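Local atomic coordinates of mandelate racemase/muconate lactonizing enzyme (Jannaschia sp., PDB entry 4J3Z), a protein that probably acts as an enolase-superfamily isomerase of the mandelate racemase and muconate lactonizing enzyme group, its substrate not established. Residues Leu7-Val12 with Val54-Phe59; Val27-Asp32 with Ser96-Ala101; Leu73-Ala78 with Thr90-Phe95; Cys112-Met117 with Pro363-Thr368; Ala344-Arg349 with Ile367-Ala372. One frame throughout, in Å; residues are numbered along the deposited sequence.

Overall arrangement
Contacts 1 to 3 build the alpha-plus-beta N-terminal (capping) part of an enolase-superfamily chain. Contacts 1 and 2 lie on neighbouring strands of one antiparallel sheet, 4-12 and 24-31, with centres about 9 Å apart. Contact 1 meets contact 2 through its strand and its helix, and contact 3 through helix 48-62. Contacts 2 and 3 share helix 89-109. Along the chain, contact 3 falls between the two segments of contact 2. Contact 4 joins the trailing loop 112-117 to the late loop 363-368. Contact 5, a late two-stranded pair, takes over at Ile-367 and Thr-368. Its side chains reach the N-terminal sheet, and a salt bridge from Arg-28 to Asp-371 joins it to contact 2.

Contact 1: Leu7-Val12 with Val54-Phe59; sequences LDIFAV and VIHDVF
Leu-7 lays its CB over one face of the Phe-59 ring, 4.0 Å from the ring centroid and 15° off the normal, a CH-pi contact. Its chi1 of 173° stretches the leucine toward the helix, which lets CD2 reach Phe-59 CB at 3.8 Å. The two side chains run past one another head to tail. CD2 of Leu-7 also lies 4.0 Å from CG2 of Ile-55 and over a face of the His-56 ring, offset toward its rim. One leucine thus fills the space between three residues of the helix. Ile-9, two residues on, works through its tip. Its CD1 is 3.7 Å from Ile-55 CB and 3.5 Å from His-56 ND1. The imidazole lies alongside the isoleucine and runs the other way. Its ND1 has a weak hydrogen bond to the Thr-52 carbonyl one turn back. An alanine in place of Phe-59 would probably leave the CB of Leu-7 without its aromatic cover and open a gap beside that leucine. The strand 7-12 and helix 54-59 run nearly antiparallel, at 157°, their axes 9.9 Å apart. The helix lies along one face of the antiparallel sheet, over strands 4-12 and 24-31. Val-27 of strand 24-31 and Leu-98 of helix 89-109 meet both Leu-7 and Ile-55, while Val-54, Asp-57 and Val-58 face Val-46 of the second subunit.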
# COMPACT_ATOMS: atom_id res chain seq x y z
N LEU D 7 48.78 -8.02 13.74
CA LEU D 7 47.93 -6.92 14.15
C LEU D 7 48.39 -6.34 15.49
O LEU D 7 48.63 -7.05 16.45
CB LEU D 7 46.48 -7.40 14.25
CG LEU D 7 45.44 -6.44 14.84
CD1 LEU D 7 45.31 -5.19 13.99
CD2 LEU D 7 44.10 -7.16 14.97
N ASP D 8 48.52 -5.02 15.53
CA ASP D 8 48.71 -4.32 16.79
C ASP D 8 47.52 -3.40 16.97
O ASP D 8 47.10 -2.73 16.03
CB ASP D 8 50.02 -3.53 16.78
CG ASP D 8 51.22 -4.40 16.45
OD1 ASP D 8 51.22 -5.61 16.79
OD2 ASP D 8 52.17 -3.87 15.84
N ILE D 9 46.96 -3.43 18.17
CA ILE D 9 45.80 -2.61 18.51
C ILE D 9 46.25 -1.56 19.52
O ILE D 9 46.98 -1.89 20.46
CB ILE D 9 44.64 -3.45 19.11
CG1 ILE D 9 44.24 -4.60 18.16
CG2 ILE D 9 43.43 -2.59 19.44
CD1 ILE D 9 43.12 -5.48 18.67
N PHE D 10 45.82 -0.31 19.30
CA PHE D 10 46.10 0.82 20.19
C PHE D 10 44.81 1.37 20.80
O PHE D 10 43.88 1.76 20.08
CB PHE D 10 46.82 1.95 19.44
CG PHE D 10 48.20 1.59 18.95
CD1 PHE D 10 49.31 1.73 19.78
CD2 PHE D 10 48.40 1.14 17.65
CE1 PHE D 10 50.58 1.41 19.34
CE2 PHE D 10 49.67 0.81 17.20
CZ PHE D 10 50.76 0.95 18.05
N ALA D 11 44.76 1.41 22.13
CA ALA D 11 43.67 2.07 22.83
C ALA D 11 44.15 3.45 23.23
O ALA D 11 45.08 3.59 24.02
CB ALA D 11 43.26 1.26 24.04
N VAL D 12 43.53 4.48 22.66
CA VAL D 12 44.03 5.84 22.82
C VAL D 12 43.05 6.74 23.59
O VAL D 12 41.88 6.82 23.25
CB VAL D 12 44.41 6.47 21.45
CG1 VAL D 12 44.96 7.87 21.65
CG2 VAL D 12 45.45 5.61 20.73
N VAL D 54 37.79 -9.34 20.79
CA VAL D 54 36.91 -9.42 19.62
C VAL D 54 37.68 -9.11 18.32
O VAL D 54 37.57 -9.86 17.34
CB VAL D 54 35.68 -8.51 19.75
CG1 VAL D 54 35.06 -8.22 18.38
CG2 VAL D 54 34.65 -9.12 20.69
N ILE D 55 38.44 -8.01 18.32
CA ILE D 55 39.17 -7.55 17.12
C ILE D 55 40.27 -8.54 16.75
O ILE D 55 40.44 -8.87 15.58
CB ILE D 55 39.77 -6.13 17.29
CG1 ILE D 55 38.68 -5.09 17.56
CG2 ILE D 55 40.53 -5.71 16.04
CD1 ILE D 55 39.12 -3.89 18.39
N HIS D 56 41.00 -9.03 17.75
CA HIS D 56 41.97 -10.10 17.50
C HIS D 56 41.30 -11.39 17.01
O HIS D 56 41.88 -12.13 16.21
CB HIS D 56 42.82 -10.39 18.74
CG HIS D 56 44.14 -9.68 18.75
ND1 HIS D 56 44.42 -8.63 19.59
CD2 HIS D 56 45.25 -9.86 17.99
CE1 HIS D 56 45.65 -8.20 19.37
NE2 HIS D 56 46.18 -8.94 18.41
N ASP D 57 40.09 -11.67 17.47
CA ASP D 57 39.32 -12.85 17.03
C ASP D 57 38.98 -12.75 15.54
O ASP D 57 39.25 -13.68 14.78
CB ASP D 57 38.06 -13.03 17.88
CG ASP D 57 37.48 -14.43 17.80
OD1 ASP D 57 36.99 -14.82 16.71
OD2 ASP D 57 37.48 -15.15 18.83
N VAL D 58 38.40 -11.60 15.13
CA VAL D 58 37.94 -11.37 13.75
C VAL D 58 39.08 -11.44 12.73
O VAL D 58 38.95 -12.07 11.67
CB VAL D 58 37.17 -10.02 13.63
CG1 VAL D 58 36.90 -9.63 12.17
CG2 VAL D 58 35.86 -10.05 14.41
N PHE D 59 40.20 -10.82 13.06
CA PHE D 59 41.40 -10.82 12.22
C PHE D 59 41.96 -12.23 12.04
O PHE D 59 42.15 -12.69 10.91
CB PHE D 59 42.44 -9.86 12.83
CG PHE D 59 43.79 -9.90 12.15
CD1 PHE D 59 44.01 -9.22 10.96
CD2 PHE D 59 44.84 -10.62 12.72
CE1 PHE D 59 45.25 -9.25 10.35
CE2 PHE D 59 46.09 -10.65 12.11
CZ PHE D 59 46.29 -9.97 10.92

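Contact 2: Val27-Asp32 with Ser96-Ala101; sequences VRVTTD and SGLEMA
Val-27 reaches from strand 24-31 to helix 89-109 with all three of its side-chain carbons. CB lies 3.9 Å from CD2 of Leu-98. CG1 meets the same methyl. CG2 turns to the helix backbone and rests 3.6 Å from the carbonyl O of Gly-97. It also stands 3.8 Å from Leu-98 CD2 and 4.3 Å from Ala-101 CB. The valine's chi1 of -51° sets CG2 between the backbone N and the carbonyl carbon, a crowded position, and this turns the methyl onto the helix. Gly-97, which has no side chain, presents bare backbone to it. Leu-98 stands roughly perpendicular to Val-27. Its CB does not point at the strand, but its CD2 tip bends back to it. Val-29, on the same side of the strand, makes the second point of contact. Its CG2 packs on Ala-101 CB at 3.8 Å, one helical turn beyond Gly-97, and stands 4.5 Å from Leu-98 CD2. The axes of strand 27-31 and helix 96-101 come within 8.1 Å and run at 48° to each other. Ile-55 and Phe-59 of helix 48-62 and Leu-7 of strand 4-12 close in around these residues. The touching side chains are all aliphatic, and the five residues are buried. Their hold on one another rests on shape and on exclusion of water, and the small size of Gly-97 and Ala-101 is consistent with the close approach of the axes.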
# COMPACT_ATOMS: atom_id res chain seq x y z
N VAL D 27 43.74 0.20 14.89
CA VAL D 27 44.42 -1.03 14.48
C VAL D 27 45.51 -0.72 13.43
O VAL D 27 45.32 0.12 12.55
CB VAL D 27 43.43 -2.10 13.94
CG1 VAL D 27 42.28 -2.33 14.91
CG2 VAL D 27 42.91 -1.75 12.55
N ARG D 28 46.64 -1.40 13.54
CA ARG D 28 47.70 -1.30 12.53
C ARG D 28 48.10 -2.70 12.06
O ARG D 28 48.76 -3.43 12.79
CB ARG D 28 48.91 -0.55 13.08
CG ARG D 28 50.03 -0.34 12.07
CD ARG D 28 51.36 -0.30 12.79
NE ARG D 28 51.83 1.07 12.96
CZ ARG D 28 52.46 1.54 14.03
NH1 ARG D 28 52.68 0.76 15.09
NH2 ARG D 28 52.85 2.81 14.05
N VAL D 29 47.67 -3.06 10.85
CA VAL D 29 47.95 -4.37 10.26
C VAL D 29 49.23 -4.32 9.42
O VAL D 29 49.38 -3.42 8.58
CB VAL D 29 46.78 -4.85 9.36
CG1 VAL D 29 47.12 -6.17 8.67
CG2 VAL D 29 45.50 -5.00 10.18
N THR D 30 50.13 -5.28 9.63
CA THR D 30 51.34 -5.46 8.81
C THR D 30 51.22 -6.69 7.89
O THR D 30 50.69 -7.73 8.30
CB THR D 30 52.62 -5.62 9.68
OG1 THR D 30 52.80 -4.46 10.49
CG2 THR D 30 53.88 -5.81 8.83
N THR D 31 51.72 -6.56 6.67
CA THR D 31 51.68 -7.66 5.70
C THR D 31 52.88 -8.57 5.86
O THR D 31 53.80 -8.27 6.63
CB THR D 31 51.66 -7.12 4.25
OG1 THR D 31 52.72 -6.18 4.07
CG2 THR D 31 50.33 -6.46 3.95
N ASP D 32 52.87 -9.69 5.13
CA ASP D 32 54.06 -10.55 5.08
C ASP D 32 55.26 -9.82 4.46
O ASP D 32 56.40 -9.98 4.94
CB ASP D 32 53.76 -11.90 4.38
CG ASP D 32 53.27 -11.74 2.93
OD1 ASP D 32 52.93 -10.63 2.48
OD2 ASP D 32 53.23 -12.76 2.22
N SER D 96 35.47 -3.46 10.34
CA SER D 96 35.58 -2.20 9.62
C SER D 96 36.96 -1.59 9.82
O SER D 96 37.63 -1.22 8.84
CB SER D 96 34.51 -1.21 10.08
OG SER D 96 33.27 -1.87 10.25
N GLY D 97 37.39 -1.51 11.08
CA GLY D 97 38.72 -1.04 11.41
C GLY D 97 39.76 -1.72 10.56
O GLY D 97 40.56 -1.07 9.88
N LEU D 98 39.72 -3.05 10.56
CA LEU D 98 40.67 -3.88 9.81
C LEU D 98 40.55 -3.71 8.30
O LEU D 98 41.58 -3.63 7.61
CB LEU D 98 40.51 -5.35 10.21
CG LEU D 98 40.38 -5.62 11.72
CD1 LEU D 98 39.93 -7.05 11.96
CD2 LEU D 98 41.67 -5.31 12.47
N GLU D 99 39.36 -3.54 7.80
CA GLU D 99 39.11 -3.30 6.41
C GLU D 99 39.68 -1.99 5.93
O GLU D 99 40.26 -1.93 4.88
CB GLU D 99 37.58 -3.40 6.14
CG GLU D 99 37.13 -3.29 4.72
CD GLU D 99 36.58 -1.94 4.36
OE1 GLU D 99 37.02 -0.93 4.85
OE2 GLU D 99 35.67 -1.90 3.57
N MET D 100 39.52 -0.95 6.71
CA MET D 100 40.22 0.32 6.46
C MET D 100 41.73 0.11 6.33
O MET D 100 42.38 0.68 5.46
CB MET D 100 39.97 1.34 7.56
CG MET D 100 38.54 1.77 7.82
SD MET D 100 38.61 2.95 9.17
CE MET D 100 36.89 3.30 9.49
N ALA D 101 42.28 -0.73 7.22
CA ALA D 101 43.72 -1.04 7.23
C ALA D 101 44.16 -1.70 5.93
O ALA D 101 45.27 -1.45 5.45
CB ALA D 101 44.09 -1.90 8.43

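Contact 3: Leu73-Ala78 with Thr90-Phe95; sequences LMSRRA and TVFGAF
The rings of Phe-92 and Phe-95 project from one helix toward the other, with CD2 of Phe-95 3.7 Å above one face of Phe-92 and offset toward the rim. The edge of Phe-92 turns to the backbone of helix 73-78. Its CE1 stands 3.3 Å from the carbonyl O of Ser-75 and 3.8 Å from the carbonyl carbon of Ala-78, which lies near the ring plane. Ser-75 OG lies in that plane, near CZ. Phe-95 meets the neighbouring helix obliquely. Its CD1 packs against Ala-78 CB, its CZ lies by Ser-75 CA, and its CE1 stands 3.8 Å from Met-74 CB. A chi1 of 174° swings this ring away from its own backbone N and out across the gap between the helices. The ring thus rests on three residues spread over little more than one turn, with Ala-78 small enough to let it in. Val-91 adds CG1 at 3.7 Å from the Ala-78 carbonyl O. A serine in place of Phe-95 would probably leave Ala-78 and the backbone around Ser-75 without their apolar cover, and one face of Phe-92 without its neighbour. Met-63 closes on both Met-74 and Phe-95. Thr-90 and Val-91 also pack on Thr-90 of the second subunit. The axes of segments 73-78 and 90-95 come within 10.3 Å and run nearly antiparallel, at 160°. This is an antiparallel helix pair within the helical part of this family's N-terminal domain.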
# COMPACT_ATOMS: atom_id res chain seq x y z
N LEU D 73 35.38 -10.88 -0.08
CA LEU D 73 35.60 -12.18 0.58
C LEU D 73 35.65 -12.10 2.11
O LEU D 73 34.91 -12.80 2.79
CB LEU D 73 36.84 -12.90 0.02
CG LEU D 73 36.92 -14.40 0.35
CD1 LEU D 73 35.60 -15.11 0.06
CD2 LEU D 73 38.08 -15.09 -0.37
N MET D 74 36.51 -11.24 2.64
CA MET D 74 36.64 -11.11 4.10
C MET D 74 35.39 -10.52 4.75
O MET D 74 34.95 -11.00 5.80
CB MET D 74 37.89 -10.33 4.45
CG MET D 74 39.17 -11.06 4.09
SD MET D 74 40.64 -10.11 4.49
CE MET D 74 40.59 -8.79 3.28
N SER D 75 34.80 -9.51 4.11
CA SER D 75 33.55 -8.92 4.59
C SER D 75 32.43 -9.96 4.74
O SER D 75 31.79 -10.03 5.80
CB SER D 75 33.10 -7.76 3.69
OG SER D 75 31.78 -7.35 4.02
N ARG D 76 32.22 -10.77 3.70
CA ARG D 76 31.27 -11.89 3.78
C ARG D 76 31.59 -12.85 4.93
O ARG D 76 30.73 -13.13 5.75
CB ARG D 76 31.21 -12.65 2.45
CG ARG D 76 30.48 -11.97 1.29
CD ARG D 76 29.08 -11.44 1.61
NE ARG D 76 28.27 -12.40 2.35
CZ ARG D 76 26.97 -12.27 2.62
NH1 ARG D 76 26.27 -11.21 2.20
NH2 ARG D 76 26.35 -13.23 3.31
N ARG D 77 32.83 -13.34 4.98
CA ARG D 77 33.31 -14.16 6.11
C ARG D 77 32.99 -13.50 7.46
O ARG D 77 32.45 -14.15 8.36
CB ARG D 77 34.82 -14.38 6.01
CG ARG D 77 35.31 -15.52 5.11
CD ARG D 77 36.78 -15.84 5.42
NE ARG D 77 37.49 -16.40 4.26
CZ ARG D 77 38.82 -16.38 4.09
NH1 ARG D 77 39.63 -15.85 4.99
NH2 ARG D 77 39.34 -16.91 2.99
N ALA D 78 33.30 -12.21 7.59
CA ALA D 78 33.15 -11.52 8.87
C ALA D 78 31.70 -11.24 9.22
O ALA D 78 31.36 -11.16 10.40
CB ALA D 78 33.98 -10.25 8.89
N THR D 90 29.20 -5.11 16.94
CA THR D 90 30.41 -5.51 17.66
C THR D 90 31.40 -6.24 16.74
O THR D 90 32.54 -5.80 16.59
CB THR D 90 30.07 -6.36 18.91
OG1 THR D 90 29.29 -5.57 19.82
CG2 THR D 90 31.32 -6.84 19.63
N VAL D 91 30.94 -7.32 16.11
CA VAL D 91 31.80 -8.15 15.25
C VAL D 91 32.20 -7.41 13.98
O VAL D 91 33.35 -7.50 13.53
CB VAL D 91 31.12 -9.49 14.87
CG1 VAL D 91 32.01 -10.31 13.95
CG2 VAL D 91 30.76 -10.29 16.11
N PHE D 92 31.25 -6.69 13.40
CA PHE D 92 31.49 -6.08 12.10
C PHE D 92 32.12 -4.70 12.24
O PHE D 92 32.91 -4.28 11.38
CB PHE D 92 30.21 -6.04 11.27
CG PHE D 92 30.44 -6.26 9.80
CD1 PHE D 92 31.10 -7.41 9.36
CD2 PHE D 92 29.99 -5.35 8.87
CE1 PHE D 92 31.31 -7.63 8.00
CE2 PHE D 92 30.18 -5.56 7.51
CZ PHE D 92 30.84 -6.70 7.08
N GLY D 93 31.80 -4.01 13.33
CA GLY D 93 32.53 -2.81 13.73
C GLY D 93 34.01 -3.12 13.88
O GLY D 93 34.87 -2.31 13.51
N ALA D 94 34.32 -4.29 14.42
CA ALA D 94 35.70 -4.77 14.50
C ALA D 94 36.29 -4.95 13.09
O ALA D 94 37.39 -4.48 12.80
CB ALA D 94 35.77 -6.06 15.29
N PHE D 95 35.53 -5.61 12.21
CA PHE D 95 35.94 -5.80 10.82
C PHE D 95 36.27 -4.50 10.10
O PHE D 95 37.22 -4.44 9.31
CB PHE D 95 34.86 -6.56 10.03
CG PHE D 95 35.15 -6.65 8.56
CD1 PHE D 95 36.04 -7.61 8.07
CD2 PHE D 95 34.57 -5.76 7.66
CE1 PHE D 95 36.33 -7.68 6.72
CE2 PHE D 95 34.86 -5.82 6.31
CZ PHE D 95 35.75 -6.77 5.84

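Contact 4: Cys112-Met117 with Pro363-Thr368; sequences CPVWAM and PGLGIT
The amide N of Gly-364 donates to the carbonyl O of Cys-112, with N to O 3.0 Å and an N-H...O angle of 153°. The amide holds this oxygen, with a weaker CA-H...O contact from CA of Pro-363 beside it at 3.4 Å. The amide N of Val-114 returns a bond to the carbonyl O of Gly-364 at 3.0 Å. That donor stands above the carbonyl plane, 39° out of it. Together the two bonds make a single beta bridge between Pro-113 and Gly-364. Pro-363 to Gly-366 form a type II' beta turn. Gly-364 sits in it with positive phi, a conformation that favours glycine. Beside the bridge, Val-114 has chi1 174°, which sets CG2 beside its backbone N and next to Gly-364 O. This methyl also meets CD2 of Leu-365 at 3.5 Å. The CB of Leu-365 points away, but the leucine's tip swings back to the valine. The turn has further holds outside: the amide N of Leu-365 bonds to Asp-104, and its carbonyl O to His-323. His-323 also takes the amide N of Trp-115, so one imidazole serves both segments. The contact joins the loop after helix 89-109, with its short 3-10 turn, to the loop after strand 356-358 in the enolase-like part. Between the two segments the polar bonds are all main-chain to main-chain, which implies a join set mainly by backbone shape.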
# COMPACT_ATOMS: atom_id res chain seq x y z
N CYS D 112 48.90 4.92 -4.81
CA CYS D 112 47.61 5.43 -5.22
C CYS D 112 46.88 5.83 -3.95
O CYS D 112 46.89 5.07 -2.97
CB CYS D 112 46.88 4.29 -5.94
SG CYS D 112 45.23 4.64 -6.57
N PRO D 113 46.27 7.03 -3.93
CA PRO D 113 45.49 7.41 -2.74
C PRO D 113 44.21 6.62 -2.73
O PRO D 113 43.67 6.31 -3.80
CB PRO D 113 45.21 8.90 -2.96
CG PRO D 113 45.28 9.09 -4.44
CD PRO D 113 46.25 8.07 -4.98
N VAL D 114 43.70 6.27 -1.54
CA VAL D 114 42.54 5.38 -1.46
C VAL D 114 41.38 5.82 -2.37
O VAL D 114 40.78 4.98 -3.02
CB VAL D 114 42.07 5.12 -0.01
CG1 VAL D 114 40.78 4.32 0.02
CG2 VAL D 114 43.14 4.34 0.75
N TRP D 115 41.08 7.11 -2.44
CA TRP D 115 39.94 7.55 -3.26
C TRP D 115 40.02 7.10 -4.72
O TRP D 115 39.01 6.81 -5.34
CB TRP D 115 39.65 9.06 -3.17
CG TRP D 115 40.81 9.99 -3.48
CD1 TRP D 115 41.54 10.70 -2.58
CD2 TRP D 115 41.33 10.34 -4.78
NE1 TRP D 115 42.50 11.45 -3.23
CE2 TRP D 115 42.38 11.25 -4.57
CE3 TRP D 115 41.01 9.97 -6.09
CZ2 TRP D 115 43.13 11.79 -5.63
CZ3 TRP D 115 41.75 10.51 -7.14
CH2 TRP D 115 42.79 11.41 -6.90
N ALA D 116 41.25 7.00 -5.23
CA ALA D 116 41.48 6.60 -6.62
C ALA D 116 41.17 5.12 -6.88
O ALA D 116 41.39 4.62 -7.99
CB ALA D 116 42.90 6.95 -7.03
N MET D 117 40.67 4.42 -5.86
CA MET D 117 40.28 3.01 -6.00
C MET D 117 38.77 2.83 -5.76
O MET D 117 38.25 1.70 -5.76
CB MET D 117 41.12 2.15 -5.05
CG MET D 117 42.62 2.21 -5.33
SD MET D 117 43.63 1.24 -4.20
CE MET D 117 43.33 2.09 -2.65
N PRO D 363 49.76 8.10 -1.05
CA PRO D 363 49.26 6.73 -1.22
C PRO D 363 48.58 6.23 0.05
O PRO D 363 48.89 6.71 1.15
CB PRO D 363 50.53 5.92 -1.50
CG PRO D 363 51.55 6.92 -1.93
CD PRO D 363 51.23 8.14 -1.12
N GLY D 364 47.66 5.28 -0.09
CA GLY D 364 46.91 4.76 1.05
C GLY D 364 46.04 5.86 1.61
O GLY D 364 45.51 6.68 0.86
N LEU D 365 45.90 5.89 2.93
CA LEU D 365 45.07 6.91 3.57
C LEU D 365 45.87 8.18 3.79
O LEU D 365 45.31 9.22 4.15
CB LEU D 365 44.46 6.38 4.87
CG LEU D 365 43.50 5.20 4.72
CD1 LEU D 365 43.11 4.60 6.07
CD2 LEU D 365 42.26 5.59 3.93
N GLY D 366 47.18 8.09 3.56
CA GLY D 366 48.11 9.22 3.67
C GLY D 366 48.43 9.55 5.12
O GLY D 366 49.02 10.60 5.40
N ILE D 367 48.03 8.67 6.03
CA ILE D 367 48.24 8.87 7.46
C ILE D 367 49.16 7.80 8.06
O ILE D 367 48.94 6.60 7.86
CB ILE D 367 46.91 8.95 8.26
CG1 ILE D 367 46.00 7.75 7.93
CG2 ILE D 367 46.20 10.26 7.96
CD1 ILE D 367 44.78 7.62 8.82
N THR D 368 50.19 8.25 8.75
CA THR D 368 51.04 7.36 9.53
C THR D 368 50.71 7.61 10.99
O THR D 368 50.37 8.73 11.37
CB THR D 368 52.54 7.62 9.24
OG1 THR D 368 52.77 7.55 7.83
CG2 THR D 368 53.44 6.61 9.93

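Contact 5: Ala344-Arg349 with Ile367-Ala372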
# COMPACT_ATOMS: atom_id res chain seq x y z
N ALA D 344 48.18 15.65 16.15
CA ALA D 344 49.39 15.12 16.78
C ALA D 344 49.49 13.60 16.66
O ALA D 344 50.58 13.06 16.42
CB ALA D 344 49.45 15.53 18.25
N LEU D 345 48.36 12.91 16.84
CA LEU D 345 48.35 11.43 16.89
C LEU D 345 48.87 10.80 15.59
O LEU D 345 49.57 9.80 15.62
CB LEU D 345 46.97 10.87 17.27
CG LEU D 345 46.84 9.34 17.48
CD1 LEU D 345 47.94 8.76 18.36
CD2 LEU D 345 45.48 8.97 18.03
N VAL D 346 48.52 11.41 14.45
CA VAL D 346 49.03 10.97 13.15
C VAL D 346 49.80 12.10 12.47
O VAL D 346 49.69 13.27 12.87
CB VAL D 346 47.88 10.49 12.23
CG1 VAL D 346 47.32 9.14 12.70
CG2 VAL D 346 46.77 11.53 12.14
N THR D 347 50.61 11.76 11.46
CA THR D 347 51.07 12.77 10.50
C THR D 347 50.42 12.46 9.14
O THR D 347 50.49 11.33 8.65
CB THR D 347 52.61 12.88 10.39
OG1 THR D 347 53.14 11.76 9.68
CG2 THR D 347 53.27 12.99 11.78
N GLY D 348 49.77 13.46 8.55
CA GLY D 348 49.10 13.28 7.26
C GLY D 348 47.60 13.53 7.28
O GLY D 348 46.95 13.59 6.24
N ARG D 349 47.04 13.68 8.48
CA ARG D 349 45.63 13.96 8.65
C ARG D 349 45.13 15.03 7.66
O ARG D 349 45.77 16.07 7.50
CB ARG D 349 45.37 14.44 10.08
CG ARG D 349 43.91 14.42 10.50
CD ARG D 349 43.72 15.10 11.84
NE ARG D 349 43.82 16.55 11.71
CZ ARG D 349 42.79 17.34 11.46
NH1 ARG D 349 42.99 18.65 11.34
NH2 ARG D 349 41.57 16.83 11.33
N ILE D 367 48.03 8.67 6.03
CA ILE D 367 48.24 8.87 7.46
C ILE D 367 49.16 7.80 8.06
O ILE D 367 48.94 6.60 7.86
CB ILE D 367 46.91 8.95 8.26
CG1 ILE D 367 46.00 7.75 7.93
CG2 ILE D 367 46.20 10.26 7.96
CD1 ILE D 367 44.78 7.62 8.82
N THR D 368 50.19 8.25 8.75
CA THR D 368 51.04 7.36 9.53
C THR D 368 50.71 7.61 10.99
O THR D 368 50.37 8.73 11.37
CB THR D 368 52.54 7.62 9.24
OG1 THR D 368 52.77 7.55 7.83
CG2 THR D 368 53.44 6.61 9.93
N LEU D 369 50.76 6.57 11.81
CA LEU D 369 50.66 6.73 13.25
C LEU D 369 52.02 7.14 13.81
O LEU D 369 53.05 6.84 13.22
CB LEU D 369 50.17 5.44 13.91
CG LEU D 369 49.77 5.50 15.38
CD1 LEU D 369 48.45 6.24 15.58
CD2 LEU D 369 49.70 4.11 15.96
N ASN D 370 52.01 7.87 14.93
CA ASN D 370 53.23 8.23 15.67
C ASN D 370 53.20 7.47 16.98
O ASN D 370 52.42 7.81 17.88
CB ASN D 370 53.28 9.73 15.96
CG ASN D 370 53.02 10.58 14.73
OD1 ASN D 370 53.57 10.35 13.66
ND2 ASN D 370 52.18 11.60 14.90
N ASP D 371 54.05 6.46 17.08
CA ASP D 371 54.02 5.53 18.22
C ASP D 371 54.11 6.20 19.60
O ASP D 371 53.35 5.85 20.52
CB ASP D 371 55.09 4.45 18.05
CG ASP D 371 54.66 3.34 17.08
OD1 ASP D 371 53.45 3.24 16.75
OD2 ASP D 371 55.53 2.55 16.66
N ALA D 372 55.02 7.17 19.74
CA ALA D 372 55.25 7.84 21.01
C ALA D 372 53.99 8.55 21.54
O ALA D 372 53.66 8.43 22.71
CB ALA D 372 56.42 8.81 20.90
O HOH W 1 52.90 9.93 6.97
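A two-stranded antiparallel sheet, residues 346-347 with 368-369, joins these segments. Thr-347 and Thr-368 form its hydrogen-bonded pair. The amide N of Thr-347 gives to the Thr-368 O at 3.0 Å, and the amide N of Thr-368 gives back to the Thr-347 O at 3.1 Å, the straighter bond at 170°. Water 1 donates to Thr-347 O; its link to Thr-368 OG1 is very short and doubtful in detail. Val-346 and Leu-369 are the non-hydrogen-bonded pair. Past the strands, Asn-370 adds two bonds to the carbonyls of Ala-344 and Leu-345. Its amide N reaches Leu-345 O at 3.2 Å. Its ND2 reaches Ala-344 O at 2.6 Å, a short bond but a bent one (133°), and that oxygen lies in the plane of the side-chain amide. With CG anti to the carbonyl carbon (chi1 -50°), the amide group is brought back over these carbonyls. There it lies crosswise to Thr-347, with CG2 of the threonine 3.3 Å from OD1. Leu-345 CD1 and Leu-369 CD1 meet at 3.8 Å, crossing obliquely. At the other end, Ile-367 CG2 packs on the backbone of Gly-348 and Arg-349. Arg-349 turns away to salt bridges with Glu-338 and Glu-343. Ile-367 rests on helix 315-327. Leu-345 and Leu-369 lie against strands 4-12 and 24-31, and helix 371-376 follows directly after Asn-370.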